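Local structure of protein SSD1 (7AM1) at residues T498-R510 against L544-V556. The protein binds mRNA untranslated regions and represses translation as a non-enzymatic, pseudonuclease member of the RNase II family. Sequence-based numbering, arbitrary orientation.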
loop_
_atom_site.group_PDB
_atom_site.type_symbol
_atom_site.label_atom_id
_atom_site.label_comp_id
_atom_site.label_asym_id
_atom_site.label_seq_id
_atom_site.Cartn_x
_atom_site.Cartn_y
_atom_site.Cartn_z
ATOM N N THR A 498 -3.889 -28.131 15.130
ATOM C CA THR A 498 -5.178 -27.730 15.674
ATOM C C THR A 498 -5.362 -26.223 15.572
ATOM O O THR A 498 -6.457 -25.749 15.255
ATOM C CB THR A 498 -5.305 -28.187 17.123
ATOM O OG1 THR A 498 -5.046 -29.591 17.193
ATOM C CG2 THR A 498 -6.705 -27.906 17.644
ATOM N N VAL A 499 -4.293 -25.459 15.817
ATOM C CA VAL A 499 -4.362 -24.011 15.659
ATOM C C VAL A 499 -4.746 -23.655 14.231
ATOM O O VAL A 499 -5.581 -22.771 13.998
ATOM C CB VAL A 499 -3.022 -23.362 16.053
ATOM C CG1 VAL A 499 -3.052 -21.876 15.757
ATOM C CG2 VAL A 499 -2.720 -23.599 17.520
ATOM N N GLN A 500 -4.152 -24.341 13.251
ATOM C CA GLN A 500 -4.484 -24.071 11.857
ATOM C C GLN A 500 -5.956 -24.349 11.586
ATOM O O GLN A 500 -6.644 -23.543 10.952
ATOM C CB GLN A 500 -3.599 -24.903 10.927
ATOM C CG GLN A 500 -4.051 -24.878 9.471
ATOM C CD GLN A 500 -3.078 -25.563 8.531
ATOM O OE1 GLN A 500 -1.992 -25.983 8.933
ATOM N NE2 GLN A 500 -3.464 -25.676 7.266
ATOM N N GLU A 501 -6.468 -25.480 12.075
ATOM C CA GLU A 501 -7.864 -25.803 11.810
ATOM C C GLU A 501 -8.793 -24.812 12.497
ATOM O O GLU A 501 -9.863 -24.499 11.964
ATOM C CB GLU A 501 -8.177 -27.234 12.245
ATOM C CG GLU A 501 -9.643 -27.614 12.069
ATOM C CD GLU A 501 -10.155 -27.377 10.657
ATOM O OE1 GLU A 501 -11.360 -27.076 10.506
ATOM O OE2 GLU A 501 -9.355 -27.476 9.701
ATOM N N ILE A 502 -8.407 -24.305 13.669
ATOM C CA ILE A 502 -9.195 -23.259 14.312
ATOM C C ILE A 502 -9.171 -21.987 13.473
ATOM O O ILE A 502 -10.213 -21.384 13.199
ATOM C CB ILE A 502 -8.684 -23.000 15.741
ATOM C CG1 ILE A 502 -8.959 -24.212 16.631
ATOM C CG2 ILE A 502 -9.339 -21.749 16.324
ATOM C CD1 ILE A 502 -8.240 -24.159 17.959
ATOM N N ALA A 503 -7.981 -21.570 13.037
ATOM C CA ALA A 503 -7.893 -20.410 12.158
ATOM C C ALA A 503 -8.739 -20.611 10.908
ATOM O O ALA A 503 -9.429 -19.687 10.463
ATOM C CB ALA A 503 -6.438 -20.139 11.781
ATOM N N ARG A 504 -8.694 -21.814 10.326
ATOM C CA ARG A 504 -9.477 -22.087 9.124
ATOM C C ARG A 504 -10.970 -21.954 9.393
ATOM O O ARG A 504 -11.719 -21.456 8.543
ATOM C CB ARG A 504 -9.166 -23.491 8.593
ATOM C CG ARG A 504 -9.676 -23.751 7.174
ATOM C CD ARG A 504 -9.928 -25.237 6.908
ATOM N NE ARG A 504 -11.013 -25.742 7.749
ATOM C CZ ARG A 504 -12.311 -25.585 7.488
ATOM N NH1 ARG A 504 -12.706 -24.947 6.392
ATOM N NH2 ARG A 504 -13.217 -26.071 8.328
ATOM N N SER A 505 -11.431 -22.411 10.564
ATOM C CA SER A 505 -12.853 -22.316 10.880
ATOM C C SER A 505 -13.276 -20.867 11.111
ATOM O O SER A 505 -14.389 -20.480 10.738
ATOM C CB SER A 505 -13.199 -23.179 12.097
ATOM O OG SER A 505 -12.841 -22.537 13.307
ATOM N N PHE A 506 -12.418 -20.055 11.744
ATOM C CA PHE A 506 -12.692 -18.623 11.827
ATOM C C PHE A 506 -12.806 -18.026 10.432
ATOM O O PHE A 506 -13.729 -17.260 10.132
ATOM C CB PHE A 506 -11.584 -17.884 12.586
ATOM C CG PHE A 506 -11.525 -18.174 14.057
ATOM C CD1 PHE A 506 -12.501 -18.919 14.688
ATOM C CD2 PHE A 506 -10.494 -17.649 14.820
ATOM C CE1 PHE A 506 -12.430 -19.162 16.048
ATOM C CE2 PHE A 506 -10.416 -17.886 16.171
ATOM C CZ PHE A 506 -11.391 -18.640 16.792
ATOM N N TYR A 507 -11.849 -18.368 9.569
ATOM C CA TYR A 507 -11.801 -17.833 8.215
ATOM C C TYR A 507 -13.037 -18.235 7.427
ATOM O O TYR A 507 -13.676 -17.399 6.779
ATOM C CB TYR A 507 -10.528 -18.337 7.534
ATOM C CG TYR A 507 -10.388 -17.987 6.076
ATOM C CD1 TYR A 507 -10.268 -16.666 5.669
ATOM C CD2 TYR A 507 -10.333 -18.979 5.105
ATOM C CE1 TYR A 507 -10.120 -16.341 4.337
ATOM C CE2 TYR A 507 -10.179 -18.663 3.767
ATOM C CZ TYR A 507 -10.072 -17.346 3.389
ATOM O OH TYR A 507 -9.921 -17.039 2.058
ATOM N N ALA A 508 -13.395 -19.520 7.488
ATOM C CA ALA A 508 -14.537 -20.015 6.731
ATOM C C ALA A 508 -15.818 -19.300 7.127
ATOM O O ALA A 508 -16.676 -19.027 6.280
ATOM C CB ALA A 508 -14.684 -21.522 6.941
ATOM N N ARG A 509 -15.976 -18.999 8.415
ATOM C CA ARG A 509 -17.160 -18.266 8.845
ATOM C C ARG A 509 -17.071 -16.807 8.401
ATOM O O ARG A 509 -18.076 -16.214 7.993
ATOM C CB ARG A 509 -17.333 -18.404 10.357
ATOM C CG ARG A 509 -18.738 -18.067 10.852
ATOM C CD ARG A 509 -18.873 -18.260 12.363
ATOM N NE ARG A 509 -17.773 -17.610 13.074
ATOM C CZ ARG A 509 -16.867 -18.233 13.827
ATOM N NH1 ARG A 509 -16.917 -19.547 14.027
ATOM N NH2 ARG A 509 -15.912 -17.521 14.406
ATOM N N ARG A 510 -15.876 -16.210 8.475
ATOM C CA ARG A 510 -15.724 -14.808 8.091
ATOM C C ARG A 510 -16.122 -14.587 6.634
ATOM O O ARG A 510 -16.832 -13.627 6.316
ATOM C CB ARG A 510 -14.285 -14.333 8.316
ATOM C CG ARG A 510 -14.116 -12.821 8.115
ATOM C CD ARG A 510 -12.685 -12.338 8.352
ATOM N NE ARG A 510 -11.715 -12.949 7.440
ATOM C CZ ARG A 510 -11.635 -12.697 6.135
ATOM N NH1 ARG A 510 -10.715 -13.308 5.398
ATOM N NH2 ARG A 510 -12.476 -11.843 5.560
ATOM N N LEU A 544 1.427 -19.498 4.742
ATOM C CA LEU A 544 0.374 -20.140 5.518
ATOM C C LEU A 544 0.454 -19.744 6.984
ATOM O O LEU A 544 -0.567 -19.429 7.603
ATOM C CB LEU A 544 0.473 -21.657 5.355
ATOM C CG LEU A 544 -0.483 -22.520 6.175
ATOM C CD1 LEU A 544 -1.920 -22.104 5.906
ATOM C CD2 LEU A 544 -0.279 -23.999 5.857
ATOM N N GLY A 545 1.660 -19.742 7.555
ATOM C CA GLY A 545 1.806 -19.378 8.955
ATOM C C GLY A 545 1.269 -17.990 9.246
ATOM O O GLY A 545 0.535 -17.783 10.216
ATOM N N PHE A 546 1.630 -17.017 8.406
ATOM C CA PHE A 546 1.095 -15.674 8.588
ATOM C C PHE A 546 -0.428 -15.678 8.509
ATOM O O PHE A 546 -1.100 -15.033 9.320
ATOM C CB PHE A 546 1.663 -14.711 7.547
ATOM C CG PHE A 546 0.984 -13.363 7.556
ATOM C CD1 PHE A 546 1.400 -12.366 8.426
ATOM C CD2 PHE A 546 -0.105 -13.110 6.735
ATOM C CE1 PHE A 546 0.759 -11.126 8.456
ATOM C CE2 PHE A 546 -0.749 -11.878 6.766
ATOM C CZ PHE A 546 -0.315 -10.887 7.626
ATOM N N VAL A 547 -0.991 -16.403 7.539
ATOM C CA VAL A 547 -2.436 -16.382 7.335
ATOM C C VAL A 547 -3.149 -16.992 8.535
ATOM O O VAL A 547 -4.195 -16.493 8.971
ATOM C CB VAL A 547 -2.796 -17.116 6.030
ATOM C CG1 VAL A 547 -4.300 -17.307 5.908
ATOM C CG2 VAL A 547 -2.265 -16.356 4.826
ATOM N N VAL A 548 -2.598 -18.077 9.087
ATOM C CA VAL A 548 -3.179 -18.704 10.273
ATOM C C VAL A 548 -3.259 -17.700 11.417
ATOM O O VAL A 548 -4.325 -17.479 12.004
ATOM C CB VAL A 548 -2.364 -19.948 10.678
ATOM C CG1 VAL A 548 -2.736 -20.397 12.087
ATOM C CG2 VAL A 548 -2.595 -21.077 9.702
ATOM N N ILE A 549 -2.124 -17.083 11.754
ATOM C CA ILE A 549 -2.106 -16.122 12.847
ATOM C C ILE A 549 -2.932 -14.892 12.489
ATOM O O ILE A 549 -3.575 -14.300 13.363
ATOM C CB ILE A 549 -0.655 -15.740 13.201
ATOM C CG1 ILE A 549 0.150 -16.982 13.618
ATOM C CG2 ILE A 549 -0.626 -14.651 14.267
ATOM C CD1 ILE A 549 -0.414 -17.763 14.809
ATOM N N ASN A 550 -2.935 -14.489 11.211
ATOM C CA ASN A 550 -3.668 -13.290 10.807
ATOM C C ASN A 550 -5.176 -13.489 10.940
ATOM O O ASN A 550 -5.895 -12.568 11.345
ATOM C CB ASN A 550 -3.306 -12.900 9.366
ATOM C CG ASN A 550 -3.714 -11.456 9.015
ATOM O OD1 ASN A 550 -3.611 -10.544 9.842
ATOM N ND2 ASN A 550 -4.173 -11.253 7.781
ATOM N N GLU A 551 -5.683 -14.677 10.601
ATOM C CA GLU A 551 -7.122 -14.887 10.724
ATOM C C GLU A 551 -7.537 -15.005 12.185
ATOM O O GLU A 551 -8.663 -14.636 12.541
ATOM C CB GLU A 551 -7.557 -16.120 9.936
ATOM C CG GLU A 551 -7.633 -15.885 8.427
ATOM C CD GLU A 551 -8.706 -14.874 8.035
ATOM O OE1 GLU A 551 -9.767 -14.834 8.698
ATOM O OE2 GLU A 551 -8.483 -14.112 7.064
ATOM N N ILE A 552 -6.647 -15.495 13.048
ATOM C CA ILE A 552 -6.940 -15.485 14.477
ATOM C C ILE A 552 -6.969 -14.054 15.000
ATOM O O ILE A 552 -7.857 -13.686 15.775
ATOM C CB ILE A 552 -5.929 -16.363 15.240
ATOM C CG1 ILE A 552 -6.210 -17.844 14.962
ATOM C CG2 ILE A 552 -5.990 -16.081 16.743
ATOM C CD1 ILE A 552 -5.105 -18.777 15.412
ATOM N N LYS A 553 -6.018 -13.220 14.573
ATOM C CA LYS A 553 -5.992 -11.826 15.009
ATOM C C LYS A 553 -7.197 -11.055 14.485
ATOM O O LYS A 553 -7.703 -10.153 15.165
ATOM C CB LYS A 553 -4.695 -11.158 14.551
ATOM C CG LYS A 553 -3.473 -11.560 15.362
ATOM C CD LYS A 553 -2.184 -11.026 14.756
ATOM C CE LYS A 553 -0.987 -11.346 15.637
ATOM N NZ LYS A 553 0.289 -10.836 15.058
ATOM N N ARG A 554 -7.655 -11.370 13.268
ATOM C CA ARG A 554 -8.839 -10.705 12.733
ATOM C C ARG A 554 -10.063 -11.024 13.579
ATOM O O ARG A 554 -10.898 -10.150 13.842
ATOM C CB ARG A 554 -9.070 -11.123 11.281
ATOM C CG ARG A 554 -8.106 -10.465 10.285
ATOM C CD ARG A 554 -8.219 -11.072 8.899
ATOM N NE ARG A 554 -7.393 -10.345 7.937
ATOM C CZ ARG A 554 -7.386 -10.568 6.628
ATOM N NH1 ARG A 554 -8.167 -11.506 6.108
ATOM N NH2 ARG A 554 -6.600 -9.845 5.839
ATOM N N LYS A 555 -10.171 -12.271 14.032
ATOM C CA LYS A 555 -11.257 -12.635 14.931
ATOM C C LYS A 555 -11.121 -11.905 16.261
ATOM O O LYS A 555 -12.102 -11.366 16.789
ATOM C CB LYS A 555 -11.271 -14.150 15.137
ATOM C CG LYS A 555 -12.358 -14.646 16.089
ATOM C CD LYS A 555 -13.751 -14.393 15.532
ATOM C CE LYS A 555 -14.805 -14.560 16.600
ATOM N NZ LYS A 555 -16.181 -14.527 16.035
ATOM N N VAL A 556 -9.911 -11.880 16.826
ATOM C CA VAL A 556 -9.695 -11.182 18.090
ATOM C C VAL A 556 -10.090 -9.715 17.960
ATOM O O VAL A 556 -10.833 -9.180 18.788
ATOM C CB VAL A 556 -8.231 -11.332 18.542
ATOM C CG1 VAL A 556 -7.946 -10.426 19.727
ATOM C CG2 VAL A 556 -7.921 -12.791 18.876
#
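Ala503 meets Val548 where the two helices run closest, the axes of the two segments 8.5 Å apart and inclined by 56°. The small methyl lets the backbones approach: Ala503 CB lies 3.4 Å from Val548 O and also touches Val548 CG1 and Ile552 CG1. Val499 extends this apolar patch. With CG1 anti to its backbone N (chi1 174°), it sets that methyl 3.7 Å from Ile552 CD1 and against Val548 CG1. Phe506 closes the other end, one ring face taking Lys555 CG in a CH-pi contact, 3.9 Å from the ring centroid, while Ile552 CA lies at the ring edge.

Both helices belong to the RNB domain, and this tight seam packs onto its beta-sheet: Val499 and Ile552 reach Val382 and Leu380 of strand 378-384, and Phe506 makes an edge-to-face contact with Tyr453.

The flank beyond Tyr507 is polar instead. Arg510 grips Glu551 side-on with two nitrogens, the guanidinium and carboxylate planes nearly coplanar. Arg510 NE donates to the syn lone pair of Glu551 OE1 at 3.0 Å, almost straight at 176°, whereas NH1 of Arg510 reaches Glu551 OE2 at 2.9 Å from a tilted position. Arg554 NH1 forms a salt bridge to Glu551 OE2, weak as a hydrogen bond, and its NH2 pairs with Glu526, so the three residues form a network. Tyr507 CD1 rests 3.4 Å from the carboxylate carbon, Glu551 CD. An alanine in place of Glu551 is likely to leave Arg510 NH1 and Arg554 NH1, 3.2 Å apart, without the shared carboxylate that offsets their charges.

Looser still is the rim past Phe506, where Arg509, exposed and poorly ordered, brings NH2 near Lys555 NZ, two like charges with no bond between them. At the far end the extended Gln500 crosses Val548 CG2 with CB and CG, and its amide lies against Leu544 CD2.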